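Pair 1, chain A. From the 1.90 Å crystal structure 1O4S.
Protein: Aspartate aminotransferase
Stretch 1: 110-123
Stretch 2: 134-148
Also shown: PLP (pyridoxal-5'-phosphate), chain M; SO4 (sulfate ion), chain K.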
# COMPACT_ATOMS: atom_id res chain seq x y z
N ALA A 110 -4.15 -9.16 -2.43
CA ALA A 110 -5.51 -9.20 -1.91
C ALA A 110 -5.65 -8.45 -0.57
O ALA A 110 -6.72 -7.97 -0.24
CB ALA A 110 -5.96 -10.68 -1.73
N LYS A 111 -4.58 -8.35 0.20
CA LYS A 111 -4.66 -7.66 1.47
C LYS A 111 -5.09 -6.19 1.32
O LYS A 111 -5.95 -5.73 2.05
CB LYS A 111 -3.36 -7.78 2.24
CG LYS A 111 -3.51 -7.33 3.67
CD LYS A 111 -2.21 -7.42 4.47
CE LYS A 111 -2.20 -8.61 5.36
NZ LYS A 111 -1.18 -8.54 6.47
N GLN A 112 -4.50 -5.46 0.37
CA GLN A 112 -4.91 -4.10 0.13
C GLN A 112 -6.27 -4.05 -0.56
O GLN A 112 -7.01 -3.10 -0.34
CB GLN A 112 -3.83 -3.32 -0.66
CG GLN A 112 -4.12 -1.79 -0.71
CD GLN A 112 -3.20 -0.98 -1.62
OE1 GLN A 112 -2.56 -1.51 -2.54
NE2 GLN A 112 -3.13 0.32 -1.35
N ALA A 113 -6.65 -5.05 -1.35
CA ALA A 113 -8.00 -5.06 -1.89
C ALA A 113 -9.00 -5.10 -0.76
O ALA A 113 -10.00 -4.37 -0.78
CB ALA A 113 -8.22 -6.18 -2.82
N LEU A 114 -8.73 -5.93 0.26
CA LEU A 114 -9.59 -6.02 1.43
C LEU A 114 -9.64 -4.68 2.18
O LEU A 114 -10.69 -4.16 2.47
CB LEU A 114 -9.11 -7.15 2.35
CG LEU A 114 -9.32 -8.61 1.84
CD1 LEU A 114 -8.24 -9.66 2.30
CD2 LEU A 114 -10.76 -9.12 2.22
N PHE A 115 -8.48 -4.10 2.48
CA PHE A 115 -8.44 -2.85 3.20
C PHE A 115 -9.20 -1.74 2.47
O PHE A 115 -9.99 -1.00 3.08
CB PHE A 115 -6.99 -2.44 3.43
CG PHE A 115 -6.86 -1.14 4.15
CD1 PHE A 115 -6.34 -0.03 3.53
CD2 PHE A 115 -7.28 -1.02 5.47
CE1 PHE A 115 -6.25 1.21 4.19
CE2 PHE A 115 -7.20 0.21 6.13
CZ PHE A 115 -6.66 1.32 5.48
N ASN A 116 -8.97 -1.64 1.17
CA ASN A 116 -9.66 -0.67 0.31
C ASN A 116 -11.18 -0.84 0.32
O ASN A 116 -11.89 0.16 0.32
CB ASN A 116 -9.19 -0.71 -1.14
CG ASN A 116 -7.77 -0.21 -1.35
OD1 ASN A 116 -7.13 0.38 -0.46
ND2 ASN A 116 -7.28 -0.42 -2.56
N ALA A 117 -11.66 -2.08 0.36
CA ALA A 117 -13.09 -2.39 0.46
C ALA A 117 -13.70 -1.84 1.75
O ALA A 117 -14.75 -1.17 1.75
CB ALA A 117 -13.34 -3.91 0.36
N PHE A 118 -13.02 -2.10 2.86
CA PHE A 118 -13.49 -1.62 4.15
C PHE A 118 -13.47 -0.09 4.20
O PHE A 118 -14.40 0.51 4.68
CB PHE A 118 -12.65 -2.22 5.26
CG PHE A 118 -12.78 -3.73 5.36
CD1 PHE A 118 -14.03 -4.35 5.30
CD2 PHE A 118 -11.65 -4.53 5.55
CE1 PHE A 118 -14.15 -5.72 5.42
CE2 PHE A 118 -11.76 -5.90 5.68
CZ PHE A 118 -13.00 -6.50 5.60
N MET A 119 -12.40 0.52 3.68
CA MET A 119 -12.30 1.98 3.69
C MET A 119 -13.37 2.61 2.75
O MET A 119 -13.89 3.71 3.02
CB MET A 119 -10.90 2.41 3.20
CG MET A 119 -9.77 2.14 4.12
SD MET A 119 -9.85 3.14 5.65
CE MET A 119 -9.35 4.69 5.07
N ALA A 120 -13.71 1.90 1.68
CA ALA A 120 -14.63 2.41 0.69
C ALA A 120 -16.07 2.26 1.11
O ALA A 120 -16.89 3.08 0.75
CB ALA A 120 -14.41 1.77 -0.64
N LEU A 121 -16.36 1.26 1.92
CA LEU A 121 -17.72 0.91 2.25
C LEU A 121 -18.13 1.21 3.68
O LEU A 121 -19.32 1.27 3.96
CB LEU A 121 -17.95 -0.59 2.02
CG LEU A 121 -17.76 -1.13 0.62
CD1 LEU A 121 -18.09 -2.60 0.62
CD2 LEU A 121 -18.59 -0.34 -0.37
N LEU A 122 -17.17 1.34 4.58
CA LEU A 122 -17.50 1.49 6.00
C LEU A 122 -17.43 2.95 6.44
O LEU A 122 -16.41 3.61 6.30
CB LEU A 122 -16.54 0.69 6.87
CG LEU A 122 -16.46 -0.82 6.70
CD1 LEU A 122 -15.62 -1.40 7.85
CD2 LEU A 122 -17.86 -1.49 6.63
N ASP A 123 -18.55 3.44 6.96
CA ASP A 123 -18.57 4.64 7.80
C ASP A 123 -18.26 4.23 9.25
O ASP A 123 -18.47 3.09 9.64
CB ASP A 123 -19.93 5.32 7.74
CG ASP A 123 -20.23 5.92 6.40
OD1 ASP A 123 -19.35 6.67 5.92
OD2 ASP A 123 -21.29 5.69 5.77
N VAL A 134 -10.91 -17.33 12.08
CA VAL A 134 -10.80 -16.19 11.15
C VAL A 134 -9.35 -15.77 10.92
O VAL A 134 -8.58 -15.70 11.85
CB VAL A 134 -11.64 -14.99 11.65
CG1 VAL A 134 -11.05 -14.38 12.91
CG2 VAL A 134 -11.82 -13.91 10.55
N TRP A 135 -9.00 -15.50 9.66
CA TRP A 135 -7.66 -15.01 9.31
C TRP A 135 -7.29 -13.73 10.10
O TRP A 135 -8.13 -12.87 10.38
CB TRP A 135 -7.56 -14.76 7.80
CG TRP A 135 -6.21 -14.37 7.34
CD1 TRP A 135 -5.01 -15.00 7.62
CD2 TRP A 135 -5.88 -13.27 6.48
NE1 TRP A 135 -3.98 -14.35 7.00
CE2 TRP A 135 -4.48 -13.29 6.28
CE3 TRP A 135 -6.62 -12.27 5.85
CZ2 TRP A 135 -3.81 -12.34 5.48
CZ3 TRP A 135 -5.93 -11.30 5.04
CH2 TRP A 135 -4.56 -11.36 4.86
N VAL A 136 -6.02 -13.63 10.43
CA VAL A 136 -5.54 -12.63 11.37
C VAL A 136 -5.64 -11.16 10.97
O VAL A 136 -5.52 -10.30 11.84
CB VAL A 136 -4.09 -12.91 11.80
CG1 VAL A 136 -4.02 -14.22 12.55
CG2 VAL A 136 -3.14 -12.94 10.59
N SER A 137 -5.87 -10.85 9.71
CA SER A 137 -5.73 -9.46 9.26
C SER A 137 -7.05 -8.72 9.08
O SER A 137 -7.09 -7.49 9.06
CB SER A 137 -4.92 -9.39 7.95
OG SER A 137 -3.55 -9.10 8.22
N TYR A 138 -8.13 -9.46 8.97
CA TYR A 138 -9.42 -8.87 8.67
C TYR A 138 -9.86 -7.85 9.74
O TYR A 138 -10.33 -6.73 9.42
CB TYR A 138 -10.49 -9.96 8.57
CG TYR A 138 -10.39 -10.93 7.41
CD1 TYR A 138 -10.00 -10.51 6.13
CD2 TYR A 138 -10.73 -12.27 7.59
CE1 TYR A 138 -9.96 -11.41 5.09
CE2 TYR A 138 -10.68 -13.17 6.56
CZ TYR A 138 -10.32 -12.74 5.30
OH TYR A 138 -10.29 -13.66 4.27
N ILE A 139 -9.75 -8.25 11.00
CA ILE A 139 -10.23 -7.46 12.10
C ILE A 139 -9.37 -6.19 12.24
O ILE A 139 -9.91 -5.11 12.33
CB ILE A 139 -10.31 -8.34 13.40
CG1 ILE A 139 -11.52 -9.28 13.25
CG2 ILE A 139 -10.42 -7.46 14.66
CD1 ILE A 139 -11.69 -10.33 14.36
N PRO A 140 -8.04 -6.32 12.26
CA PRO A 140 -7.19 -5.14 12.19
C PRO A 140 -7.64 -4.16 11.10
O PRO A 140 -7.75 -2.98 11.40
CB PRO A 140 -5.82 -5.74 11.91
CG PRO A 140 -5.87 -7.01 12.75
CD PRO A 140 -7.24 -7.54 12.45
N GLN A 141 -7.97 -4.65 9.91
CA GLN A 141 -8.34 -3.78 8.77
C GLN A 141 -9.66 -3.08 9.02
O GLN A 141 -9.79 -1.86 8.79
CB GLN A 141 -8.41 -4.58 7.48
CG GLN A 141 -7.08 -5.09 6.97
CD GLN A 141 -7.21 -5.88 5.69
OE1 GLN A 141 -8.27 -6.41 5.40
NE2 GLN A 141 -6.13 -5.96 4.92
N ILE A 142 -10.62 -3.83 9.54
CA ILE A 142 -11.93 -3.25 9.81
C ILE A 142 -11.80 -2.20 10.90
O ILE A 142 -12.39 -1.14 10.78
CB ILE A 142 -12.96 -4.35 10.21
CG1 ILE A 142 -13.20 -5.27 9.01
CG2 ILE A 142 -14.25 -3.72 10.73
CD1 ILE A 142 -13.60 -6.68 9.41
N ILE A 143 -11.02 -2.51 11.95
CA ILE A 143 -10.70 -1.54 12.99
C ILE A 143 -10.07 -0.26 12.42
O ILE A 143 -10.51 0.82 12.73
CB ILE A 143 -9.72 -2.11 14.09
CG1 ILE A 143 -10.37 -3.21 14.96
CG2 ILE A 143 -9.24 -0.99 14.98
CD1 ILE A 143 -11.80 -3.07 15.12
N LEU A 144 -9.03 -0.41 11.59
CA LEU A 144 -8.36 0.73 10.99
C LEU A 144 -9.30 1.58 10.14
O LEU A 144 -9.16 2.81 10.10
CB LEU A 144 -7.19 0.28 10.14
CG LEU A 144 -5.99 -0.25 10.90
CD1 LEU A 144 -5.00 -0.70 9.84
CD2 LEU A 144 -5.41 0.79 11.84
N ALA A 145 -10.27 0.93 9.50
CA ALA A 145 -11.29 1.62 8.71
C ALA A 145 -12.43 2.25 9.52
O ALA A 145 -13.29 2.86 8.95
CB ALA A 145 -11.84 0.68 7.62
N GLY A 146 -12.45 2.12 10.84
CA GLY A 146 -13.46 2.74 11.66
C GLY A 146 -14.68 1.87 11.94
O GLY A 146 -15.62 2.32 12.56
N GLY A 147 -14.68 0.64 11.44
CA GLY A 147 -15.82 -0.25 11.61
C GLY A 147 -15.74 -1.03 12.89
O GLY A 147 -14.74 -0.96 13.62
N THR A 148 -16.82 -1.75 13.19
CA THR A 148 -16.83 -2.70 14.30
C THR A 148 -17.09 -4.08 13.74
O THR A 148 -17.46 -4.25 12.59
CB THR A 148 -17.88 -2.34 15.35
OG1 THR A 148 -19.18 -2.35 14.74
CG2 THR A 148 -17.68 -0.90 15.88
N1 PLP M . -6.75 -13.78 2.57
C2 PLP M . -6.25 -14.91 3.20
C2A PLP M . -7.21 -15.62 4.11
C3 PLP M . -4.93 -15.33 3.00
O3 PLP M . -4.51 -16.34 3.56
C4 PLP M . -4.09 -14.63 2.11
C4A PLP M . -2.64 -15.11 1.88
C5 PLP M . -4.65 -13.49 1.48
C6 PLP M . -5.96 -13.09 1.73
C5A PLP M . -3.94 -12.59 0.49
O4P PLP M . -2.61 -12.15 0.63
P PLP M . -1.89 -11.26 -0.49
O1P PLP M . -0.51 -11.83 -0.44
O2P PLP M . -2.58 -11.42 -1.78
O3P PLP M . -1.98 -9.93 0.14
S SO4 K . -1.07 -16.38 7.62
O1 SO4 K . -2.05 -17.22 6.92
O2 SO4 K . -1.76 -15.81 8.78
O3 SO4 K . 0.16 -17.09 8.04
O4 SO4 K . -0.64 -15.36 6.69

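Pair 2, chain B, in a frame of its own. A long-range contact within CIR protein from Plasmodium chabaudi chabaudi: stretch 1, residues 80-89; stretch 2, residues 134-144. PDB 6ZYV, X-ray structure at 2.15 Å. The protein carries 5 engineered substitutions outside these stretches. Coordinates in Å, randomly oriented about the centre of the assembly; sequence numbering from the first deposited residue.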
# COMPACT_ATOMS: atom_id res chain seq x y z
N SER B 80 -6.85 -5.07 15.57
CA SER B 80 -8.09 -4.41 15.93
C SER B 80 -8.88 -4.07 14.64
O SER B 80 -8.34 -4.20 13.53
CB SER B 80 -7.79 -3.12 16.71
OG SER B 80 -7.21 -2.12 15.88
N GLN B 81 -10.14 -3.61 14.76
CA GLN B 81 -10.93 -3.20 13.59
C GLN B 81 -10.23 -2.08 12.81
O GLN B 81 -10.17 -2.13 11.59
CB GLN B 81 -12.32 -2.74 14.00
CG GLN B 81 -13.27 -2.71 12.82
CD GLN B 81 -13.89 -4.07 12.56
OE1 GLN B 81 -13.20 -5.10 12.42
NE2 GLN B 81 -15.21 -4.10 12.48
N ASN B 82 -9.64 -1.13 13.53
CA ASN B 82 -8.90 -0.01 12.96
C ASN B 82 -7.65 -0.47 12.21
O ASN B 82 -7.36 0.07 11.14
CB ASN B 82 -8.58 1.02 14.06
CG ASN B 82 -7.74 2.19 13.58
OD1 ASN B 82 -8.13 2.95 12.66
ND2 ASN B 82 -6.56 2.35 14.19
N GLU B 83 -6.92 -1.48 12.75
CA GLU B 83 -5.72 -2.01 12.11
C GLU B 83 -6.13 -2.79 10.87
O GLU B 83 -5.56 -2.56 9.82
CB GLU B 83 -4.91 -2.92 13.07
CG GLU B 83 -4.07 -2.15 14.08
CD GLU B 83 -3.56 -2.98 15.24
OE1 GLU B 83 -2.36 -2.87 15.58
OE2 GLU B 83 -4.37 -3.75 15.82
N LYS B 84 -7.14 -3.65 10.94
CA LYS B 84 -7.61 -4.41 9.77
C LYS B 84 -7.99 -3.47 8.61
O LYS B 84 -7.58 -3.70 7.47
CB LYS B 84 -8.84 -5.26 10.14
CG LYS B 84 -8.49 -6.55 10.82
CD LYS B 84 -9.66 -7.03 11.66
CE LYS B 84 -9.40 -8.34 12.34
NZ LYS B 84 -10.52 -8.71 13.24
N ASP B 85 -8.71 -2.37 8.95
CA ASP B 85 -9.16 -1.37 7.99
C ASP B 85 -7.96 -0.65 7.35
O ASP B 85 -7.88 -0.53 6.14
CB ASP B 85 -10.11 -0.37 8.69
CG ASP B 85 -10.63 0.71 7.77
OD1 ASP B 85 -9.94 1.75 7.62
OD2 ASP B 85 -11.72 0.52 7.19
N GLN B 86 -7.00 -0.21 8.18
CA GLN B 86 -5.81 0.46 7.70
C GLN B 86 -4.98 -0.45 6.78
O GLN B 86 -4.57 -0.00 5.71
CB GLN B 86 -4.98 0.90 8.92
CG GLN B 86 -3.99 2.00 8.62
CD GLN B 86 -3.03 2.27 9.78
OE1 GLN B 86 -2.72 1.41 10.61
NE2 GLN B 86 -2.51 3.49 9.85
N TYR B 87 -4.76 -1.73 7.15
CA TYR B 87 -3.96 -2.64 6.36
C TYR B 87 -4.64 -3.06 5.09
O TYR B 87 -3.97 -3.17 4.07
CB TYR B 87 -3.49 -3.85 7.20
CG TYR B 87 -2.55 -3.40 8.29
CD1 TYR B 87 -1.55 -2.47 8.03
CD2 TYR B 87 -2.69 -3.84 9.60
CE1 TYR B 87 -0.74 -1.98 9.04
CE2 TYR B 87 -1.88 -3.36 10.62
CZ TYR B 87 -0.90 -2.43 10.34
OH TYR B 87 -0.07 -1.97 11.32
N ALA B 88 -5.97 -3.23 5.13
CA ALA B 88 -6.71 -3.54 3.89
C ALA B 88 -6.59 -2.37 2.91
O ALA B 88 -6.39 -2.58 1.72
CB ALA B 88 -8.17 -3.81 4.20
N GLY B 89 -6.63 -1.15 3.43
CA GLY B 89 -6.48 0.05 2.63
C GLY B 89 -5.13 0.17 1.96
O GLY B 89 -5.09 0.55 0.79
N SER B 134 -17.72 -11.40 7.56
CA SER B 134 -18.54 -10.47 6.77
C SER B 134 -18.12 -9.02 7.06
O SER B 134 -18.21 -8.16 6.17
CB SER B 134 -20.04 -10.69 6.97
OG SER B 134 -20.52 -10.11 8.17
N ASN B 135 -17.63 -8.75 8.30
CA ASN B 135 -17.13 -7.41 8.65
C ASN B 135 -15.91 -7.06 7.78
O ASN B 135 -15.75 -5.91 7.38
CB ASN B 135 -16.77 -7.33 10.13
CG ASN B 135 -17.79 -6.59 10.97
OD1 ASN B 135 -17.44 -5.81 11.86
ND2 ASN B 135 -19.08 -6.81 10.71
N TYR B 136 -15.06 -8.05 7.47
CA TYR B 136 -13.87 -7.85 6.67
C TYR B 136 -14.21 -7.60 5.22
O TYR B 136 -13.61 -6.75 4.57
CB TYR B 136 -12.89 -9.03 6.79
CG TYR B 136 -11.53 -8.66 6.24
CD1 TYR B 136 -10.73 -7.74 6.89
CD2 TYR B 136 -11.09 -9.16 5.02
CE1 TYR B 136 -9.49 -7.37 6.38
CE2 TYR B 136 -9.85 -8.81 4.50
CZ TYR B 136 -9.06 -7.90 5.18
OH TYR B 136 -7.84 -7.53 4.68
N LYS B 137 -15.20 -8.35 4.70
CA LYS B 137 -15.65 -8.17 3.33
C LYS B 137 -16.19 -6.73 3.12
O LYS B 137 -15.89 -6.12 2.10
CB LYS B 137 -16.71 -9.24 2.95
CG LYS B 137 -17.16 -9.17 1.49
CD LYS B 137 -16.00 -9.25 0.48
CE LYS B 137 -16.46 -8.93 -0.94
NZ LYS B 137 -15.32 -8.80 -1.88
N GLY B 138 -16.85 -6.18 4.13
CA GLY B 138 -17.36 -4.81 4.10
C GLY B 138 -16.23 -3.81 4.03
O GLY B 138 -16.33 -2.83 3.30
N ILE B 139 -15.14 -4.05 4.78
CA ILE B 139 -13.94 -3.22 4.77
C ILE B 139 -13.33 -3.25 3.37
O ILE B 139 -13.04 -2.20 2.81
CB ILE B 139 -12.93 -3.70 5.86
CG1 ILE B 139 -13.45 -3.37 7.27
CG2 ILE B 139 -11.54 -3.11 5.63
CD1 ILE B 139 -12.55 -3.93 8.43
N VAL B 140 -13.12 -4.46 2.80
CA VAL B 140 -12.55 -4.63 1.47
C VAL B 140 -13.40 -3.92 0.41
O VAL B 140 -12.85 -3.19 -0.43
CB VAL B 140 -12.37 -6.12 1.13
CG1 VAL B 140 -12.04 -6.31 -0.34
CG2 VAL B 140 -11.31 -6.74 2.01
N ASP B 141 -14.73 -4.12 0.47
CA ASP B 141 -15.64 -3.48 -0.47
C ASP B 141 -15.58 -1.96 -0.40
O ASP B 141 -15.66 -1.30 -1.44
CB ASP B 141 -17.08 -3.95 -0.24
CG ASP B 141 -17.40 -5.28 -0.86
OD1 ASP B 141 -16.69 -5.66 -1.85
OD2 ASP B 141 -18.35 -5.96 -0.37
N LYS B 142 -15.47 -1.39 0.83
CA LYS B 142 -15.40 0.04 1.01
C LYS B 142 -14.10 0.56 0.42
O LYS B 142 -14.13 1.57 -0.24
CB LYS B 142 -15.46 0.42 2.50
CG LYS B 142 -16.42 1.57 2.82
CD LYS B 142 -16.28 2.88 2.01
CE LYS B 142 -17.65 3.53 1.94
NZ LYS B 142 -17.73 4.82 1.18
N LYS B 143 -12.98 -0.15 0.64
CA LYS B 143 -11.69 0.26 0.10
C LYS B 143 -11.69 0.21 -1.42
O LYS B 143 -11.19 1.14 -2.04
CB LYS B 143 -10.52 -0.55 0.72
CG LYS B 143 -10.41 -0.43 2.23
CD LYS B 143 -10.17 1.01 2.72
CE LYS B 143 -10.06 1.14 4.24
NZ LYS B 143 -9.61 2.52 4.68
N ILE B 144 -12.33 -0.82 -2.03
CA ILE B 144 -12.44 -0.93 -3.49
C ILE B 144 -13.29 0.23 -4.04
O ILE B 144 -12.91 0.87 -5.03
CB ILE B 144 -12.99 -2.33 -3.91
CG1 ILE B 144 -11.93 -3.39 -3.72
CG2 ILE B 144 -13.55 -2.34 -5.34
CD1 ILE B 144 -12.50 -4.81 -3.79
O HOH W 1 -6.29 -6.16 6.72

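The same knob position is filled by a polar residue in pair 1 and by an apolar one in pair 2. Q141(A) and I139(B) superpose with their CA atoms 0.2 Å apart, and each side chain sits in a hole made by four residues of the first helix: K111(A), L114(A), F115(A) and F118(A) in pair 1, and the matching Q81(B), K84(B), D85(B) and A88(B) in pair 2. Q141(A) uses its amide to reach the backbone, with NE2 donating a weak hydrogen bond to K111(A) O at 2.9 Å, an oxygen that already accepts from F115(A) N within its own helix. Its other amide atom, OE1, lies 3.2 Å from L114(A) CB and is buried without a partner. I139(B) has no such demand; its CG2 lies 3.7 Å from A88(B) CB and 3.8 Å from D85(B) CA.

The frame around these knobs is shared. Fourteen central residues superpose with an RMSD of 0.4 Å, and in both pairs the two helices run in broadly the same direction, crossing at -34° with axes 8.9 Å apart at closest approach in pair 1 and at -39° and 9.5 Å in pair 2. The longer pair 1 contact buries 712 Å² against 441 Å² in pair 2.

The hole is lined differently as well. F118(A) matches A88(B). In pair 1 the phenylalanine ring receives I142(A) over one face, with CG1 3.5 Å from the ring centroid, while F118(A) CB packs 3.8 Å from A145(A) CB. A88(B) presents only a methyl group, and Y136(B) also approaches it, with OH 3.8 Å from A88(B) CB. Y138(A), the counterpart of Y136(B), directs its ring elsewhere: the side-chain centres lie 4.5 Å apart although the CA atoms nearly coincide. Both rings still reach the same first-helix position, Y138(A) CE1 lying 3.7 Å from L114(A) CD1 and Y136(B) CE1 4.4 Å from the matching K84(B) CB. In pair 2 a water links the helices, donating to K84(B) O at 2.9 Å and lying within hydrogen-bonding distance, also 2.9 Å, of Y136(B) OH.

Near the start of the contact the two pairs converge on a polar link. K111(A) matches Q81(B), and S137(A) matches N135(B). The lysine NZ donates to S137(A) OG at 3.0 Å, and Q81(B) NE2 donates to N135(B) OD1 at 2.9 Å. Both first-helix side chains leave CA sideways, yet their ends come nearer the other stretch.

Farther along, the chemistry separates again. F115(A) packs the edge of its ring against L144(A), with CE2 4.0 Å from CB, whereas the matching D85(B) forms a salt bridge from OD1 to K143(B) NZ at 3.1 Å. The lysine's counterpart, A145(A), is small, and M119(A) SD fills the adjacent space 3.7 Å from A145(A) CB. At the matching position G89(B) has no side chain, and the lysine's aliphatic portion runs alongside it, with K143(B) CD 3.8 Å from G89(B) CA.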